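Local coordinates for periplasmic binding protein/LacI transcriptional regulator (Brachyspira murdochii, PDB 4KQC), which probably binds carbohydrates as the solute-binding component of a bacterial ABC transporter, at residues I184-Q189 with E214-G219; K142-Q147 with N199-K204; D258-R261 with G267-T270; A115-V120 with G208-N213. All blocks are in the same frame, centred on the assembly; numbering follows the deposited sequence. Where two conformers were deposited one is given.

All four contacts belong to one of the two alpha/beta domains, the one whose sheet includes strands 141-146, 208-211 and 267-270. Contacts 1 and 2, with centres about 12 Å apart, adjoin through strand pairing: I184 O lies 2.8 Å from Q147 N, a probable hydrogen bond. Contact 4 follows on the next strand, where S212 OG probably bonds L146 O of contact 2 at 2.7 Å. It also reaches contact 3, with V120 CG2 3.6 Å from V269 CG1. Contacts 2 and 3 do not touch, their nearest atoms being about 11 Å apart. As in the family, ligand probably binds in the cleft between the two domains.

Contact 1: residues I184-Q189 with E214-G219; sequences IVPTTQ and EAMARG
The carboxamide of Q189 sets its OE1 against CB of A215, 3.6 Å away, while the guanidinium of R218, the other flat group here, has A215 CA on one face, 3.7 Å above its plane and offset toward the rim. The same amide oxygen has its polar partner in N213, whose ND2 hydrogen-bonds to it, so the methyl of A215 packs beside an oxygen that is already engaged. M216, present as selenomethionine, carries the rest. The bend at chi2 (-56°) places its SE 3.9 Å from CG of the P186 ring, with the two side chains at a slant. Chi3 (99°) then turns CE toward CG of Q189, 3.9 Å away, where the chains cross at about a right angle. In this Rossmann-like domain the loop 184-189 leaves the end of strand 179-184 and helix 214-223 follows strand 208-211, so the contact ties two strand-end connections across the intervening strand 141-146. L146 of that strand touches both P186 and M216, and I194 of helix 191-199 also packs on M216. The charged end of R218 is turned back toward its own helix, its NH1 making a long salt bridge to E214 OE2 at 3.9 Å.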
loop_
_atom_site.group_PDB
_atom_site.type_symbol
_atom_site.label_atom_id
_atom_site.label_comp_id
_atom_site.label_asym_id
_atom_site.label_seq_id
_atom_site.Cartn_x
_atom_site.Cartn_y
_atom_site.Cartn_z
ATOM N N ILE A 184 -3.624 0.277 15.727
ATOM C CA ILE A 184 -3.431 1.685 16.076
ATOM C C ILE A 184 -3.461 2.495 14.783
ATOM O O ILE A 184 -2.716 2.224 13.819
ATOM C CB ILE A 184 -2.043 1.844 16.741
ATOM C CG1 ILE A 184 -1.980 1.050 18.028
ATOM C CG2 ILE A 184 -1.730 3.310 16.995
ATOM C CD1 ILE A 184 -0.584 0.607 18.400
ATOM N N VAL A 185 -4.286 3.534 14.743
ATOM C CA VAL A 185 -4.330 4.447 13.603
ATOM C C VAL A 185 -3.822 5.809 14.095
ATOM O O VAL A 185 -4.460 6.439 14.937
ATOM C CB VAL A 185 -5.770 4.623 13.093
ATOM C CG1 VAL A 185 -5.801 5.616 11.908
ATOM C CG2 VAL A 185 -6.427 3.300 12.738
ATOM N N PRO A 186 -2.721 6.295 13.528
ATOM C CA PRO A 186 -2.302 7.620 13.964
ATOM C C PRO A 186 -3.280 8.682 13.485
ATOM O O PRO A 186 -3.944 8.522 12.462
ATOM C CB PRO A 186 -0.916 7.794 13.348
ATOM C CG PRO A 186 -0.456 6.387 13.101
ATOM C CD PRO A 186 -1.745 5.681 12.642
ATOM N N THR A 187 -3.322 9.816 14.177
ATOM C CA THR A 187 -4.359 10.820 13.882
ATOM C C THR A 187 -4.168 11.443 12.509
ATOM O O THR A 187 -5.128 11.855 11.870
ATOM C CB THR A 187 -4.486 11.859 15.016
ATOM O OG1 THR A 187 -5.654 12.690 14.785
ATOM C CG2 THR A 187 -3.216 12.702 15.159
ATOM N N THR A 188 -2.920 11.469 12.039
ATOM C CA THR A 188 -2.608 11.753 10.629
ATOM C C THR A 188 -1.434 10.894 10.198
ATOM O O THR A 188 -0.800 10.210 11.041
ATOM C CB THR A 188 -2.181 13.248 10.373
ATOM O OG1 THR A 188 -0.873 13.499 10.936
ATOM C CG2 THR A 188 -3.168 14.275 10.903
ATOM N N GLN A 189 -1.064 10.969 8.923
ATOM C CA GLN A 189 0.132 10.260 8.443
ATOM C C GLN A 189 1.383 11.142 8.514
ATOM O O GLN A 189 2.362 10.845 7.868
ATOM C CB GLN A 189 -0.112 9.762 7.022
ATOM C CG GLN A 189 -1.209 8.650 6.944
ATOM C CD GLN A 189 -1.246 8.017 5.589
ATOM O OE1 GLN A 189 -0.240 7.421 5.150
ATOM N NE2 GLN A 189 -2.354 8.195 4.870
ATOM N N GLU A 214 4.525 3.124 3.687
ATOM C CA GLU A 214 5.792 3.820 3.798
ATOM C C GLU A 214 5.823 4.936 4.868
ATOM O O GLU A 214 6.802 5.125 5.581
ATOM C CB GLU A 214 6.120 4.407 2.404
ATOM C CG GLU A 214 7.433 5.082 2.362
ATOM C CD GLU A 214 7.669 5.750 0.962
ATOM O OE1 GLU A 214 6.862 5.599 0.012
ATOM O OE2 GLU A 214 8.679 6.452 0.884
ATOM N N ALA A 215 4.719 5.668 5.019
ATOM C CA ALA A 215 4.645 6.723 6.003
ATOM C C ALA A 215 4.765 6.115 7.384
ATOM O O ALA A 215 5.429 6.659 8.228
ATOM C CB ALA A 215 3.329 7.455 5.882
HETATM N N MSE A 216 4.099 4.985 7.629
HETATM C CA MSE A 216 4.282 4.296 8.899
HETATM C C MSE A 216 5.718 3.937 9.153
HETATM O O MSE A 216 6.203 4.089 10.288
HETATM C CB MSE A 216 3.407 3.049 9.017
HETATM C CG MSE A 216 1.904 3.134 8.841
HETATM SE SE MSE A 216 1.039 4.416 10.049
HETATM C CE MSE A 216 0.869 5.953 8.823
ATOM N N ALA A 217 6.393 3.400 8.136
ATOM C CA ALA A 217 7.813 3.033 8.278
ATOM C C ALA A 217 8.675 4.254 8.587
ATOM O O ALA A 217 9.511 4.205 9.489
ATOM C CB ALA A 217 8.291 2.343 7.044
ATOM N N ARG A 218 8.439 5.366 7.900
ATOM C CA ARG A 218 9.207 6.599 8.236
ATOM C C ARG A 218 9.014 7.029 9.675
ATOM O O ARG A 218 9.966 7.372 10.328
ATOM C CB ARG A 218 8.854 7.773 7.311
ATOM C CG ARG A 218 9.444 7.767 5.928
ATOM C CD ARG A 218 9.474 9.223 5.375
ATOM N NE ARG A 218 8.164 9.880 5.421
ATOM C CZ ARG A 218 7.119 9.597 4.627
ATOM N NH1 ARG A 218 7.186 8.676 3.658
ATOM N NH2 ARG A 218 5.987 10.272 4.775
ATOM N N GLY A 219 7.778 7.072 10.171
ATOM C CA GLY A 219 7.495 7.420 11.536
ATOM C C GLY A 219 8.135 6.487 12.502
ATOM O O GLY A 219 8.681 6.875 13.534
#

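Contact 2: residues K142-Q147 with N199-K204; sequences KIAVLQ and NALRGK
L201 is the residue that the turn N199-R202 pushes against A144 and L146 of the strand, and the segment is built round it. N199 starts the turn and closes it twice. Its backbone O accepts from R202 N at 3.2 Å, as in a type I beta turn, and its side-chain OD1 is gripped by the R202 guanidinium side-on, from NE at 2.9 Å and from NH2 at 3.0 Å. Both donors reach OD1 from the same face of the amide, NE tilted 30° from the carbonyl plane, while OD1 lies nearly in the guanidinium plane. Next but one comes L201. With CG anti to the carbonyl carbon (chi1 -52°) and chi2 extended at 179°, its branched end meets the strand: CD1 is 3.9 Å from A144 CB, and CD2 is 4.0 Å from the same methyl, so both branches of the fork rest on it. L201 CD1 also comes 4.0 Å from L146 CD2, a less certain contact because L146 was modelled in two conformers; the two leucines lie alongside and point opposite ways. Beyond R202 the chain turns through G203, at positive phi, and the backbone nitrogens of G203 and K204 hydrogen-bond to the carboxylate of D238. The contact lies on the face of the sheet that also carries helix 214-223, and V206 touches L201 there; on the opposite face I143 and V145 lean on helix 152-171, and strand 141-146 runs between strands 179-184 and 208-211.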
loop_
_atom_site.group_PDB
_atom_site.type_symbol
_atom_site.label_atom_id
_atom_site.label_comp_id
_atom_site.label_asym_id
_atom_site.label_seq_id
_atom_site.Cartn_x
_atom_site.Cartn_y
_atom_site.Cartn_z
ATOM N N LYS A 142 1.995 -9.191 22.580
ATOM C CA LYS A 142 1.379 -8.125 21.802
ATOM C C LYS A 142 2.054 -7.932 20.455
ATOM O O LYS A 142 3.267 -7.921 20.381
ATOM C CB LYS A 142 1.442 -6.810 22.584
ATOM C CG LYS A 142 0.911 -6.883 24.008
ATOM C CD LYS A 142 -0.542 -7.344 24.023
ATOM C CE LYS A 142 -1.246 -6.926 25.303
ATOM N NZ LYS A 142 -0.672 -7.587 26.501
ATOM N N ILE A 143 1.249 -7.810 19.422
ATOM C CA ILE A 143 1.694 -7.412 18.095
ATOM C C ILE A 143 0.925 -6.140 17.680
ATOM O O ILE A 143 -0.315 -6.112 17.694
ATOM C CB ILE A 143 1.480 -8.513 17.068
ATOM C CG1 ILE A 143 2.289 -9.787 17.457
ATOM C CG2 ILE A 143 1.876 -8.022 15.687
ATOM C CD1 ILE A 143 1.509 -10.866 18.191
ATOM N N ALA A 144 1.650 -5.083 17.377
ATOM C CA ALA A 144 1.039 -3.813 17.003
ATOM C C ALA A 144 0.859 -3.739 15.509
ATOM O O ALA A 144 1.761 -4.156 14.734
ATOM C CB ALA A 144 1.928 -2.698 17.454
ATOM N N VAL A 145 -0.282 -3.241 15.084
ATOM C CA VAL A 145 -0.564 -3.023 13.664
ATOM C C VAL A 145 -0.725 -1.497 13.498
ATOM O O VAL A 145 -1.688 -0.959 13.991
ATOM C CB VAL A 145 -1.840 -3.763 13.269
ATOM C CG1 VAL A 145 -2.327 -3.354 11.851
ATOM C CG2 VAL A 145 -1.652 -5.279 13.424
ATOM N N LEU A 146 0.169 -0.832 12.775
ATOM C CA LEU A 146 0.030 0.596 12.532
ATOM C C LEU A 146 -0.712 0.705 11.227
ATOM O O LEU A 146 -0.145 0.458 10.142
ATOM C CB LEU A 146 1.398 1.278 12.461
ATOM C CG LEU A 146 1.997 1.674 13.817
ATOM C CD1 LEU A 146 1.380 2.978 14.313
ATOM C CD2 LEU A 146 1.872 0.595 14.878
ATOM N N GLN A 147 -1.993 1.018 11.360
ATOM C CA GLN A 147 -2.905 1.132 10.236
ATOM C C GLN A 147 -2.909 2.547 9.723
ATOM O O GLN A 147 -3.099 3.440 10.526
ATOM C CB GLN A 147 -4.303 0.749 10.750
ATOM C CG GLN A 147 -5.424 1.102 9.787
ATOM C CD GLN A 147 -6.790 0.642 10.257
ATOM O OE1 GLN A 147 -6.895 -0.224 11.119
ATOM N NE2 GLN A 147 -7.835 1.224 9.705
ATOM N N ASN A 199 6.297 5.702 19.968
ATOM C CA ASN A 199 6.780 5.884 21.377
ATOM C C ASN A 199 6.173 4.944 22.405
ATOM O O ASN A 199 6.892 4.469 23.273
ATOM C CB ASN A 199 6.492 7.322 21.843
ATOM C CG ASN A 199 7.302 7.715 23.092
ATOM O OD1 ASN A 199 8.494 7.438 23.149
ATOM N ND2 ASN A 199 6.681 8.439 24.020
ATOM N N ALA A 200 4.850 4.674 22.364
ATOM C CA ALA A 200 4.207 3.783 23.348
ATOM C C ALA A 200 4.587 2.363 23.166
ATOM O O ALA A 200 4.308 1.498 24.008
ATOM C CB ALA A 200 2.666 3.877 23.280
ATOM N N LEU A 201 5.221 2.052 22.033
ATOM C CA LEU A 201 5.596 0.674 21.772
ATOM C C LEU A 201 7.021 0.366 22.253
ATOM O O LEU A 201 7.459 -0.788 22.190
ATOM C CB LEU A 201 5.437 0.381 20.283
ATOM C CG LEU A 201 4.126 0.710 19.613
ATOM C CD1 LEU A 201 4.172 0.361 18.146
ATOM C CD2 LEU A 201 2.961 0.002 20.256
ATOM N N ARG A 202 7.728 1.384 22.755
ATOM C CA ARG A 202 9.086 1.192 23.285
ATOM C C ARG A 202 9.058 0.491 24.647
ATOM O O ARG A 202 8.044 0.457 25.349
ATOM C CB ARG A 202 9.769 2.565 23.477
ATOM C CG ARG A 202 10.083 3.292 22.200
ATOM C CD ARG A 202 11.072 4.415 22.508
ATOM N NE ARG A 202 10.503 5.409 23.421
ATOM C CZ ARG A 202 11.026 5.774 24.579
ATOM N NH1 ARG A 202 12.176 5.278 24.994
ATOM N NH2 ARG A 202 10.425 6.713 25.290
ATOM N N GLY A 203 10.188 -0.039 25.047
ATOM C CA GLY A 203 10.328 -0.477 26.412
ATOM C C GLY A 203 9.743 -1.808 26.705
ATOM O O GLY A 203 9.008 -1.984 27.685
ATOM N N LYS A 204 10.075 -2.797 25.886
ATOM C CA LYS A 204 9.580 -4.174 26.124
ATOM C C LYS A 204 8.050 -4.230 26.233
ATOM O O LYS A 204 7.478 -4.772 27.194
ATOM C CB LYS A 204 10.280 -4.797 27.346
ATOM C CG LYS A 204 11.796 -4.874 27.201
ATOM C CD LYS A 204 12.405 -5.826 28.258
ATOM C CE LYS A 204 13.906 -5.827 28.141
ATOM N NZ LYS A 204 14.471 -4.559 28.684
#

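Contact 3: residues D258-R261 with G267-T270; sequences DAIR and GSVT
I260, packed on S268 and on the backbone of G267, carries this contact between the end of helix 254-261 and the strand that follows it. Along the helix D258 comes first, on the outer side, its OD1 in a salt bridge to K254 one turn earlier. A259 then faces the connecting loop and touches I265. I260 comes next and points at the strand. Its CG1 branch lies beside the backbone N (chi1 -70°), and an extended chi2 (165°) carries CD1 on to the strand, where it stands 3.8 Å from S268 OG. The same CD1 lies 4.2 Å from G267 C. The glycine takes part through its backbone alone. R261 ends the segment away from the strand, its NH2 paired with D309. The helix and the strand are consecutive elements of a beta-alpha-beta unit that begins with strand 246-250, and Y303 of the antiparallel strand 301-303 touches both I260 and S268. No hydrogen bond crosses between the two segments. The serine hydroxyl is instead bonded to OE1 of Q256, earlier on the same helix. CD1 of I260 therefore packs beside a buried hydroxyl that already has a polar partner: the touch across the segments is van der Waals, while the hydroxyl is held by Q256 of the helix that I260 belongs to.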
loop_
_atom_site.group_PDB
_atom_site.type_symbol
_atom_site.label_atom_id
_atom_site.label_comp_id
_atom_site.label_asym_id
_atom_site.label_seq_id
_atom_site.Cartn_x
_atom_site.Cartn_y
_atom_site.Cartn_z
ATOM N N ASP A 258 16.758 1.120 3.275
ATOM C CA ASP A 258 17.953 1.135 4.122
ATOM C C ASP A 258 17.709 0.410 5.459
ATOM O O ASP A 258 18.618 -0.275 5.954
ATOM C CB ASP A 258 18.331 2.583 4.414
ATOM C CG ASP A 258 18.937 3.275 3.217
ATOM O OD1 ASP A 258 19.296 2.580 2.226
ATOM O OD2 ASP A 258 19.059 4.526 3.298
ATOM N N ALA A 259 16.513 0.596 6.049
ATOM C CA ALA A 259 16.181 -0.102 7.318
ATOM C C ALA A 259 16.205 -1.607 7.129
ATOM O O ALA A 259 16.557 -2.344 8.043
ATOM C CB ALA A 259 14.853 0.326 7.865
ATOM N N ILE A 260 15.712 -2.080 5.992
ATOM C CA ILE A 260 15.812 -3.560 5.683
ATOM C C ILE A 260 17.287 -3.964 5.514
ATOM O O ILE A 260 17.709 -4.922 6.094
ATOM C CB ILE A 260 14.969 -3.952 4.466
ATOM C CG1 ILE A 260 13.496 -3.842 4.865
ATOM C CG2 ILE A 260 15.305 -5.388 3.981
ATOM C CD1 ILE A 260 12.562 -3.835 3.718
ATOM N N ARG A 261 18.081 -3.186 4.769
ATOM C CA ARG A 261 19.512 -3.500 4.639
ATOM C C ARG A 261 20.274 -3.513 5.976
ATOM O O ARG A 261 21.165 -4.348 6.193
ATOM C CB ARG A 261 20.163 -2.546 3.663
ATOM C CG ARG A 261 19.689 -2.712 2.228
ATOM C CD ARG A 261 20.409 -1.694 1.342
ATOM N NE ARG A 261 19.846 -1.694 0.013
ATOM C CZ ARG A 261 20.069 -2.662 -0.867
ATOM N NH1 ARG A 261 20.874 -3.669 -0.568
ATOM N NH2 ARG A 261 19.510 -2.600 -2.079
ATOM N N GLY A 267 11.574 -7.304 6.779
ATOM C CA GLY A 267 11.132 -7.511 5.403
ATOM C C GLY A 267 9.853 -6.725 5.227
ATOM O O GLY A 267 9.245 -6.293 6.244
ATOM N N SER A 268 9.442 -6.617 3.990
ATOM C CA SER A 268 8.213 -5.932 3.615
ATOM C C SER A 268 7.616 -6.514 2.380
ATOM O O SER A 268 8.239 -7.328 1.665
ATOM C CB SER A 268 8.503 -4.432 3.370
ATOM O OG SER A 268 8.853 -3.752 4.577
ATOM N N VAL A 269 6.378 -6.151 2.085
ATOM C CA VAL A 269 5.788 -6.547 0.796
ATOM C C VAL A 269 5.785 -5.401 -0.169
ATOM O O VAL A 269 5.578 -4.262 0.245
ATOM C CB VAL A 269 4.359 -7.132 0.947
ATOM C CG1 VAL A 269 4.427 -8.447 1.647
ATOM C CG2 VAL A 269 3.436 -6.218 1.666
ATOM N N THR A 270 6.076 -5.691 -1.434
ATOM C CA THR A 270 6.084 -4.637 -2.476
ATOM C C THR A 270 4.996 -4.909 -3.466
ATOM O O THR A 270 4.650 -6.044 -3.777
ATOM C CB THR A 270 7.429 -4.515 -3.236
ATOM O OG1 THR A 270 7.382 -3.453 -4.190
ATOM C CG2 THR A 270 7.852 -5.792 -3.944
#

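Contact 4: residues A115-V120 with G208-N213; sequences AAAAIV and GIYLSN
A117 and V120 of helix 113-133 face the strand with V120 CA 7.8 Å from Y210 CA and A117 CA 7.9 Å from S212 CA, a spacing that the Y210 side chain spans. This is helix-on-sheet packing of a Rossmann-like alpha/beta domain of the periplasmic binding protein fold, with helix 113-133 against the parallel strand 208-211. The Y210 ring lies across the two helix residues, V120 near its CD1/CE1 flank and A117 near its hydroxyl end. Its CG is anti to the backbone N (chi1 164°), which sends the ring from the sheet toward the helix. V120 crosses it at about a right angle and meets it obliquely: CG1 is 3.7 Å from CD1 and 4.0 Å from CE1 of Y210. Farther out, A117 CB stands 4.2 Å from CZ and 3.4 Å from OH of Y210. The hydroxyl itself is hydrogen-bonded to the backbone O of R157, and the ring stacks with F161 of helix 152-171, so Y210 packs against helices 113-133 and 152-171 together. A phenylalanine here would keep the ring against V120, but would probably leave the carbonyl of R157 without its mate and the end of the ring near A117 less filled. Beyond the strand, N213 is the N-cap of helix 214-223, its OD1 accepting from M216 N. Just before it, S212 N stands over one face of the Y210 ring, 4.2 Å above the plane and offset toward the rim.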
loop_
_atom_site.group_PDB
_atom_site.type_symbol
_atom_site.label_atom_id
_atom_site.label_comp_id
_atom_site.label_asym_id
_atom_site.label_seq_id
_atom_site.Cartn_x
_atom_site.Cartn_y
_atom_site.Cartn_z
ATOM N N ALA A 115 -4.623 -9.514 0.625
ATOM C CA ALA A 115 -3.702 -10.593 0.306
ATOM C C ALA A 115 -2.270 -10.242 0.537
ATOM O O ALA A 115 -1.528 -11.069 1.027
ATOM C CB ALA A 115 -3.884 -10.969 -1.146
ATOM N N ALA A 116 -1.876 -9.017 0.240
ATOM C CA ALA A 116 -0.506 -8.595 0.449
ATOM C C ALA A 116 -0.210 -8.566 1.951
ATOM O O ALA A 116 0.855 -8.983 2.425
ATOM C CB ALA A 116 -0.303 -7.261 -0.159
ATOM N N ALA A 117 -1.166 -8.047 2.715
ATOM C CA ALA A 117 -1.021 -7.967 4.155
ATOM C C ALA A 117 -0.991 -9.333 4.829
ATOM O O ALA A 117 -0.359 -9.498 5.872
ATOM C CB ALA A 117 -2.141 -7.087 4.722
ATOM N N ALA A 118 -1.701 -10.285 4.252
ATOM C CA ALA A 118 -1.667 -11.650 4.707
ATOM C C ALA A 118 -0.297 -12.249 4.535
ATOM O O ALA A 118 0.069 -13.101 5.342
ATOM C CB ALA A 118 -2.735 -12.478 4.031
ATOM N N ILE A 119 0.475 -11.853 3.513
ATOM C CA ILE A 119 1.843 -12.366 3.350
ATOM C C ILE A 119 2.631 -11.922 4.593
ATOM O O ILE A 119 3.397 -12.694 5.184
ATOM C CB ILE A 119 2.536 -11.835 2.060
ATOM C CG1 ILE A 119 1.802 -12.295 0.790
ATOM C CG2 ILE A 119 4.022 -12.168 2.118
ATOM C CD1 ILE A 119 2.240 -11.568 -0.456
ATOM N N VAL A 120 2.431 -10.666 4.999
ATOM C CA VAL A 120 3.188 -10.146 6.116
ATOM C C VAL A 120 2.769 -10.936 7.376
ATOM O O VAL A 120 3.608 -11.271 8.184
ATOM C CB VAL A 120 2.995 -8.607 6.292
ATOM C CG1 VAL A 120 3.809 -8.092 7.477
ATOM C CG2 VAL A 120 3.465 -7.872 5.029
ATOM N N GLY A 208 6.155 -7.583 18.073
ATOM C CA GLY A 208 6.272 -7.281 16.618
ATOM C C GLY A 208 5.471 -6.051 16.306
ATOM O O GLY A 208 4.571 -5.692 17.040
ATOM N N ILE A 209 5.804 -5.458 15.173
ATOM C CA ILE A 209 5.130 -4.290 14.678
ATOM C C ILE A 209 4.976 -4.410 13.191
ATOM O O ILE A 209 5.974 -4.643 12.468
ATOM C CB ILE A 209 5.951 -3.051 14.986
ATOM C CG1 ILE A 209 6.190 -2.895 16.519
ATOM C CG2 ILE A 209 5.249 -1.857 14.367
ATOM C CD1 ILE A 209 7.153 -1.750 16.887
ATOM N N TYR A 210 3.740 -4.313 12.723
ATOM C CA TYR A 210 3.434 -4.318 11.262
ATOM C C TYR A 210 3.150 -2.848 10.837
ATOM O O TYR A 210 2.280 -2.157 11.393
ATOM C CB TYR A 210 2.216 -5.185 10.970
ATOM C CG TYR A 210 1.583 -4.965 9.615
ATOM C CD1 TYR A 210 2.312 -4.869 8.454
ATOM C CD2 TYR A 210 0.216 -4.898 9.485
ATOM C CE1 TYR A 210 1.699 -4.761 7.199
ATOM C CE2 TYR A 210 -0.376 -4.715 8.270
ATOM C CZ TYR A 210 0.333 -4.662 7.136
ATOM O OH TYR A 210 -0.338 -4.491 5.966
ATOM N N LEU A 211 3.948 -2.376 9.880
ATOM C CA LEU A 211 3.886 -1.053 9.289
ATOM C C LEU A 211 3.132 -1.088 7.962
ATOM O O LEU A 211 3.625 -1.678 7.021
ATOM C CB LEU A 211 5.345 -0.587 9.098
ATOM C CG LEU A 211 6.282 -0.608 10.310
ATOM C CD1 LEU A 211 7.724 -0.455 9.860
ATOM C CD2 LEU A 211 5.836 0.452 11.290
ATOM N N SER A 212 1.888 -0.607 7.926
ATOM C CA SER A 212 1.005 -0.755 6.760
ATOM C C SER A 212 1.356 0.073 5.538
ATOM O O SER A 212 0.766 -0.171 4.489
ATOM C CB SER A 212 -0.476 -0.610 7.137
ATOM O OG SER A 212 -0.784 0.709 7.509
ATOM N N ASN A 213 2.267 1.043 5.647
ATOM C CA ASN A 213 2.683 1.789 4.484
ATOM C C ASN A 213 4.020 2.465 4.722
ATOM O O ASN A 213 4.602 2.351 5.795
ATOM C CB ASN A 213 1.601 2.734 3.909
ATOM C CG ASN A 213 1.466 4.002 4.669
ATOM O OD1 ASN A 213 2.001 4.130 5.735
ATOM N ND2 ASN A 213 0.669 4.938 4.142
#